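Local structure of acetone carboxylase alpha subunit (5M45) at residues Arg325-Ser337 and Gly377-Asn389. The protein is the alpha subunit of acetone carboxylase, a large metal-containing polypeptide of the hydantoinase B/oxoprolinase family that is built into a six-chain assembly. Residues are numbered along the deposited sequence; the frame is centred on the assembly and turned at random.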
loop_
_atom_site.group_PDB
_atom_site.type_symbol
_atom_site.label_atom_id
_atom_site.label_comp_id
_atom_site.label_asym_id
_atom_site.label_seq_id
_atom_site.Cartn_x
_atom_site.Cartn_y
_atom_site.Cartn_z
ATOM N N ARG A 325 -21.285 -0.008 39.855
ATOM C CA ARG A 325 -22.544 0.505 40.432
ATOM C C ARG A 325 -23.375 -0.567 41.165
ATOM O O ARG A 325 -23.247 -1.752 40.896
ATOM C CB ARG A 325 -23.427 1.140 39.336
ATOM C CG ARG A 325 -22.742 2.247 38.548
ATOM C CD ARG A 325 -23.740 3.276 38.020
ATOM N NE ARG A 325 -23.111 4.236 37.112
ATOM C CZ ARG A 325 -22.872 4.038 35.816
ATOM N NH1 ARG A 325 -23.236 2.920 35.186
ATOM N NH2 ARG A 325 -22.248 4.996 35.135
ATOM N N ARG A 326 -24.264 -0.112 42.039
ATOM C CA ARG A 326 -25.193 -0.991 42.736
ATOM C C ARG A 326 -26.062 -1.855 41.847
ATOM O O ARG A 326 -26.408 -2.976 42.230
ATOM C CB ARG A 326 -26.103 -0.189 43.669
ATOM C CG ARG A 326 -25.367 0.354 44.873
ATOM C CD ARG A 326 -26.217 1.334 45.614
ATOM N NE ARG A 326 -25.421 2.062 46.616
ATOM C CZ ARG A 326 -25.923 2.708 47.660
ATOM N NH1 ARG A 326 -27.220 2.697 47.873
ATOM N NH2 ARG A 326 -25.129 3.305 48.509
ATOM N N ASP A 327 -26.396 -1.355 40.652
ATOM C CA ASP A 327 -27.250 -2.121 39.725
ATOM C C ASP A 327 -26.493 -3.139 38.875
ATOM O O ASP A 327 -27.101 -3.798 38.036
ATOM C CB ASP A 327 -28.117 -1.183 38.867
ATOM C CG ASP A 327 -27.321 -0.387 37.817
ATOM O OD1 ASP A 327 -26.065 -0.424 37.807
ATOM O OD2 ASP A 327 -27.967 0.326 36.977
ATOM N N GLY A 328 -25.179 -3.277 39.077
ATOM C CA GLY A 328 -24.400 -4.255 38.315
ATOM C C GLY A 328 -23.880 -3.777 36.955
ATOM O O GLY A 328 -23.300 -4.568 36.207
ATOM N N THR A 329 -24.092 -2.495 36.637
ATOM C CA THR A 329 -23.434 -1.832 35.521
ATOM C C THR A 329 -22.038 -1.391 35.965
ATOM O O THR A 329 -21.769 -1.239 37.159
ATOM C CB THR A 329 -24.233 -0.603 34.985
ATOM O OG1 THR A 329 -24.449 0.366 36.008
ATOM C CG2 THR A 329 -25.598 -1.012 34.398
ATOM N N TRP A 330 -21.161 -1.160 34.994
ATOM C CA TRP A 330 -19.825 -0.622 35.296
ATOM C C TRP A 330 -19.287 0.291 34.182
ATOM O O TRP A 330 -19.817 0.302 33.069
ATOM C CB TRP A 330 -18.834 -1.718 35.726
ATOM C CG TRP A 330 -18.318 -2.630 34.686
ATOM C CD1 TRP A 330 -19.003 -3.147 33.624
ATOM C CD2 TRP A 330 -17.000 -3.178 34.612
ATOM N NE1 TRP A 330 -18.180 -3.952 32.878
ATOM C CE2 TRP A 330 -16.951 -3.996 33.462
ATOM C CE3 TRP A 330 -15.845 -3.054 35.402
ATOM C CZ2 TRP A 330 -15.802 -4.687 33.096
ATOM C CZ3 TRP A 330 -14.692 -3.721 35.030
ATOM C CH2 TRP A 330 -14.682 -4.554 33.887
ATOM N N ARG A 331 -18.294 1.114 34.547
ATOM C CA ARG A 331 -17.834 2.199 33.714
ATOM C C ARG A 331 -16.318 2.327 33.820
ATOM O O ARG A 331 -15.759 2.260 34.923
ATOM C CB ARG A 331 -18.541 3.505 34.112
ATOM C CG ARG A 331 -18.150 4.738 33.320
ATOM C CD ARG A 331 -18.898 5.961 33.891
ATOM N NE ARG A 331 -18.602 7.187 33.153
ATOM C CZ ARG A 331 -19.136 7.528 31.988
ATOM N NH1 ARG A 331 -20.055 6.760 31.402
ATOM N NH2 ARG A 331 -18.745 8.651 31.397
ATOM N N LEU A 332 -15.668 2.509 32.667
ATOM C CA LEU A 332 -14.221 2.711 32.599
ATOM C C LEU A 332 -13.908 4.000 31.848
ATOM O O LEU A 332 -14.248 4.119 30.671
ATOM C CB LEU A 332 -13.552 1.528 31.942
ATOM C CG LEU A 332 -13.785 0.243 32.755
ATOM C CD1 LEU A 332 -14.863 -0.598 32.123
ATOM C CD2 LEU A 332 -12.512 -0.591 32.889
ATOM N N ASP A 333 -13.253 4.950 32.534
ATOM C CA ASP A 333 -13.001 6.303 32.026
ATOM C C ASP A 333 -11.488 6.523 31.986
ATOM O O ASP A 333 -10.815 6.414 33.027
ATOM C CB ASP A 333 -13.710 7.309 32.955
ATOM C CG ASP A 333 -13.615 8.771 32.465
ATOM O OD1 ASP A 333 -12.798 9.121 31.599
ATOM O OD2 ASP A 333 -14.407 9.609 32.969
ATOM N N PHE A 334 -10.960 6.833 30.795
ATOM C CA PHE A 334 -9.517 6.998 30.544
ATOM C C PHE A 334 -9.054 8.470 30.385
ATOM O O PHE A 334 -7.991 8.727 29.815
ATOM C CB PHE A 334 -9.094 6.096 29.373
ATOM C CG PHE A 334 -9.259 4.622 29.689
ATOM C CD1 PHE A 334 -10.495 3.987 29.526
ATOM C CD2 PHE A 334 -8.214 3.889 30.237
ATOM C CE1 PHE A 334 -10.652 2.640 29.868
ATOM C CE2 PHE A 334 -8.374 2.559 30.590
ATOM C CZ PHE A 334 -9.594 1.930 30.404
ATOM N N GLU A 335 -9.831 9.419 30.929
ATOM C CA GLU A 335 -9.414 10.803 31.094
ATOM C C GLU A 335 -8.007 10.898 31.650
ATOM O O GLU A 335 -7.715 10.277 32.677
ATOM C CB GLU A 335 -10.358 11.521 32.077
ATOM C CG GLU A 335 -9.991 12.986 32.490
ATOM C CD GLU A 335 -10.525 14.030 31.497
ATOM O OE1 GLU A 335 -10.275 15.255 31.612
ATOM O OE2 GLU A 335 -11.215 13.618 30.564
ATOM N N GLY A 336 -7.158 11.669 30.989
ATOM C CA GLY A 336 -5.776 11.817 31.387
ATOM C C GLY A 336 -4.742 11.092 30.544
ATOM O O GLY A 336 -3.551 11.287 30.727
ATOM N N SER A 337 -5.197 10.270 29.609
ATOM C CA SER A 337 -4.283 9.482 28.771
ATOM C C SER A 337 -3.493 10.369 27.798
ATOM O O SER A 337 -3.926 11.480 27.448
ATOM C CB SER A 337 -5.061 8.398 27.974
ATOM O OG SER A 337 -5.704 7.461 28.838
ATOM N N GLY A 377 -23.160 -4.253 28.199
ATOM C CA GLY A 377 -23.272 -4.066 29.640
ATOM C C GLY A 377 -22.143 -3.285 30.293
ATOM O O GLY A 377 -22.073 -3.231 31.506
ATOM N N THR A 378 -21.264 -2.677 29.495
ATOM C CA THR A 378 -20.107 -1.892 29.979
ATOM C C THR A 378 -20.116 -0.481 29.346
ATOM O O THR A 378 -20.398 -0.340 28.167
ATOM C CB THR A 378 -18.792 -2.619 29.588
ATOM O OG1 THR A 378 -18.821 -3.985 30.009
ATOM C CG2 THR A 378 -17.581 -1.933 30.190
ATOM N N GLU A 379 -19.864 0.559 30.144
ATOM C CA GLU A 379 -19.736 1.929 29.615
ATOM C C GLU A 379 -18.241 2.298 29.483
ATOM O O GLU A 379 -17.462 2.011 30.402
ATOM C CB GLU A 379 -20.417 2.940 30.524
ATOM C CG GLU A 379 -21.931 2.823 30.632
ATOM C CD GLU A 379 -22.495 3.658 31.780
ATOM O OE1 GLU A 379 -23.580 3.266 32.252
ATOM O OE2 GLU A 379 -21.835 4.598 32.301
ATOM N N PHE A 380 -17.838 2.887 28.340
ATOM C CA PHE A 380 -16.456 3.300 28.120
ATOM C C PHE A 380 -16.386 4.779 27.769
ATOM O O PHE A 380 -17.196 5.269 26.990
ATOM C CB PHE A 380 -15.785 2.512 26.978
ATOM C CG PHE A 380 -15.812 0.998 27.119
ATOM C CD1 PHE A 380 -14.797 0.314 27.794
ATOM C CD2 PHE A 380 -16.798 0.240 26.469
ATOM C CE1 PHE A 380 -14.780 -1.077 27.860
ATOM C CE2 PHE A 380 -16.781 -1.149 26.520
ATOM C CZ PHE A 380 -15.776 -1.799 27.237
ATOM N N ARG A 381 -15.414 5.483 28.362
ATOM C CA ARG A 381 -15.119 6.872 27.991
ATOM C C ARG A 381 -13.627 7.024 27.612
ATOM O O ARG A 381 -12.738 6.875 28.474
ATOM C CB ARG A 381 -15.526 7.873 29.093
ATOM C CG ARG A 381 -15.120 9.310 28.773
ATOM C CD ARG A 381 -15.865 10.395 29.571
ATOM N NE ARG A 381 -15.464 11.754 29.153
ATOM C CZ ARG A 381 -14.337 12.395 29.514
ATOM N NH1 ARG A 381 -13.456 11.855 30.345
ATOM N NH2 ARG A 381 -14.101 13.619 29.047
ATOM N N LEU A 382 -13.384 7.304 26.326
ATOM C CA LEU A 382 -12.053 7.454 25.754
ATOM C C LEU A 382 -11.964 8.816 25.070
ATOM O O LEU A 382 -12.481 8.991 23.956
ATOM C CB LEU A 382 -11.754 6.362 24.707
ATOM C CG LEU A 382 -12.072 4.876 24.924
ATOM C CD1 LEU A 382 -11.438 3.985 23.844
ATOM C CD2 LEU A 382 -11.657 4.430 26.274
ATOM N N PRO A 383 -11.325 9.799 25.727
ATOM C CA PRO A 383 -11.348 11.130 25.130
ATOM C C PRO A 383 -10.723 11.174 23.728
ATOM O O PRO A 383 -9.717 10.520 23.498
ATOM C CB PRO A 383 -10.571 11.975 26.136
ATOM C CG PRO A 383 -10.833 11.303 27.423
ATOM C CD PRO A 383 -10.769 9.824 27.081
ATOM N N LYS A 384 -11.361 11.902 22.811
ATOM C CA LYS A 384 -10.915 11.989 21.410
ATOM C C LYS A 384 -9.556 12.662 21.313
ATOM O O LYS A 384 -9.335 13.727 21.872
ATOM C CB LYS A 384 -11.976 12.772 20.573
ATOM C CG LYS A 384 -11.820 12.748 19.045
ATOM C CD LYS A 384 -11.849 11.336 18.456
ATOM C CE LYS A 384 -11.869 11.356 16.915
ATOM N NZ LYS A 384 -11.790 9.980 16.345
ATOM N N GLY A 385 -8.649 12.067 20.551
ATOM C CA GLY A 385 -7.271 12.557 20.429
ATOM C C GLY A 385 -6.198 11.831 21.225
ATOM O O GLY A 385 -4.998 12.031 20.950
ATOM N N THR A 386 -6.605 11.032 22.214
ATOM C CA THR A 386 -5.700 10.151 22.944
ATOM C C THR A 386 -5.204 9.023 22.033
ATOM O O THR A 386 -5.753 8.776 20.945
ATOM C CB THR A 386 -6.367 9.555 24.211
ATOM O OG1 THR A 386 -7.533 8.817 23.817
ATOM C CG2 THR A 386 -6.782 10.663 25.231
ATOM N N TRP A 387 -4.174 8.308 22.477
ATOM C CA TRP A 387 -3.626 7.192 21.677
ATOM C C TRP A 387 -4.630 6.052 21.447
ATOM O O TRP A 387 -4.539 5.369 20.413
ATOM C CB TRP A 387 -2.302 6.653 22.273
ATOM C CG TRP A 387 -2.459 5.950 23.633
ATOM C CD1 TRP A 387 -2.245 6.492 24.886
ATOM C CD2 TRP A 387 -2.851 4.602 23.834
ATOM N NE1 TRP A 387 -2.482 5.526 25.850
ATOM C CE2 TRP A 387 -2.853 4.363 25.226
ATOM C CE3 TRP A 387 -3.179 3.544 22.964
ATOM C CZ2 TRP A 387 -3.173 3.101 25.766
ATOM C CZ3 TRP A 387 -3.518 2.317 23.503
ATOM C CH2 TRP A 387 -3.505 2.094 24.885
ATOM N N MET A 388 -5.547 5.831 22.405
ATOM C CA MET A 388 -6.616 4.829 22.287
ATOM C C MET A 388 -7.866 5.277 21.476
ATOM O O MET A 388 -8.715 4.457 21.176
ATOM C CB MET A 388 -7.042 4.248 23.657
ATOM C CG MET A 388 -7.746 5.211 24.614
ATOM S SD MET A 388 -6.663 6.160 25.694
ATOM C CE MET A 388 -6.156 4.879 26.856
ATOM N N ASN A 389 -7.966 6.561 21.121
ATOM C CA ASN A 389 -9.077 7.073 20.263
ATOM C C ASN A 389 -8.538 8.256 19.434
ATOM O O ASN A 389 -8.931 9.401 19.640
ATOM C CB ASN A 389 -10.283 7.438 21.128
ATOM C CG ASN A 389 -11.525 7.811 20.336
ATOM O OD1 ASN A 389 -11.662 7.537 19.097
ATOM N ND2 ASN A 389 -12.451 8.474 21.019
HETATM O O HOH W 1 -23.554 -4.767 33.373
#
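Arg381 can be followed atom by atom along the acidic side chains of 325-337. Its CB and CG lie beside the Asp333 carboxyl, CG 3.7 Å from Asp333 OD1, because the two side chains run side by side in the same direction. CD comes close to both Asp333 OD2 and Arg331 NH2. With CG anti to the backbone N (chi1 175°) and the chain extended to NE, NH1 arrives between two carboxylates: it donates to the syn lone pair of Asp333 OD1 at 3.1 Å and to Glu335 OE2 at 2.9 Å. NH2 adds a longer bond to the same Glu335 OE2, and both acceptors lie near the guanidinium plane, which fixes its rotation. Asp333 OD1 also takes Glu335 N in an Asx turn, while OD2 pairs with Arg727.

A second network centres on Glu379. Arg325 grips it end-on, NH1 to OE1 and NH2 to OE2, the latter at 2.9 Å and nearly straight (175°). Arg331 NH1 reaches Glu379 OE2 from the opposite face of the carboxylate.

On the other side of the sheet, Trp330 NE1 donates to Thr378 OG1 at 2.9 Å and Leu332 CD1 packs against Thr378 CG2 at 3.6 Å; just beyond the strand ends, Phe334 CD1 meets Leu382 CD2 at 3.5 Å.

Strand axes 330-333 and 378-381 approach to 4.8 Å, their N-to-C directions 15° apart; Leu332 gives its N-H to Glu379 O and its O to Arg381 N, the parallel pattern. With 378-381 outermost in this chain's mixed sheet, the connection through helix 349-361, whose Met360 touches Trp330 and Thr378, makes a beta-alpha-beta crossover.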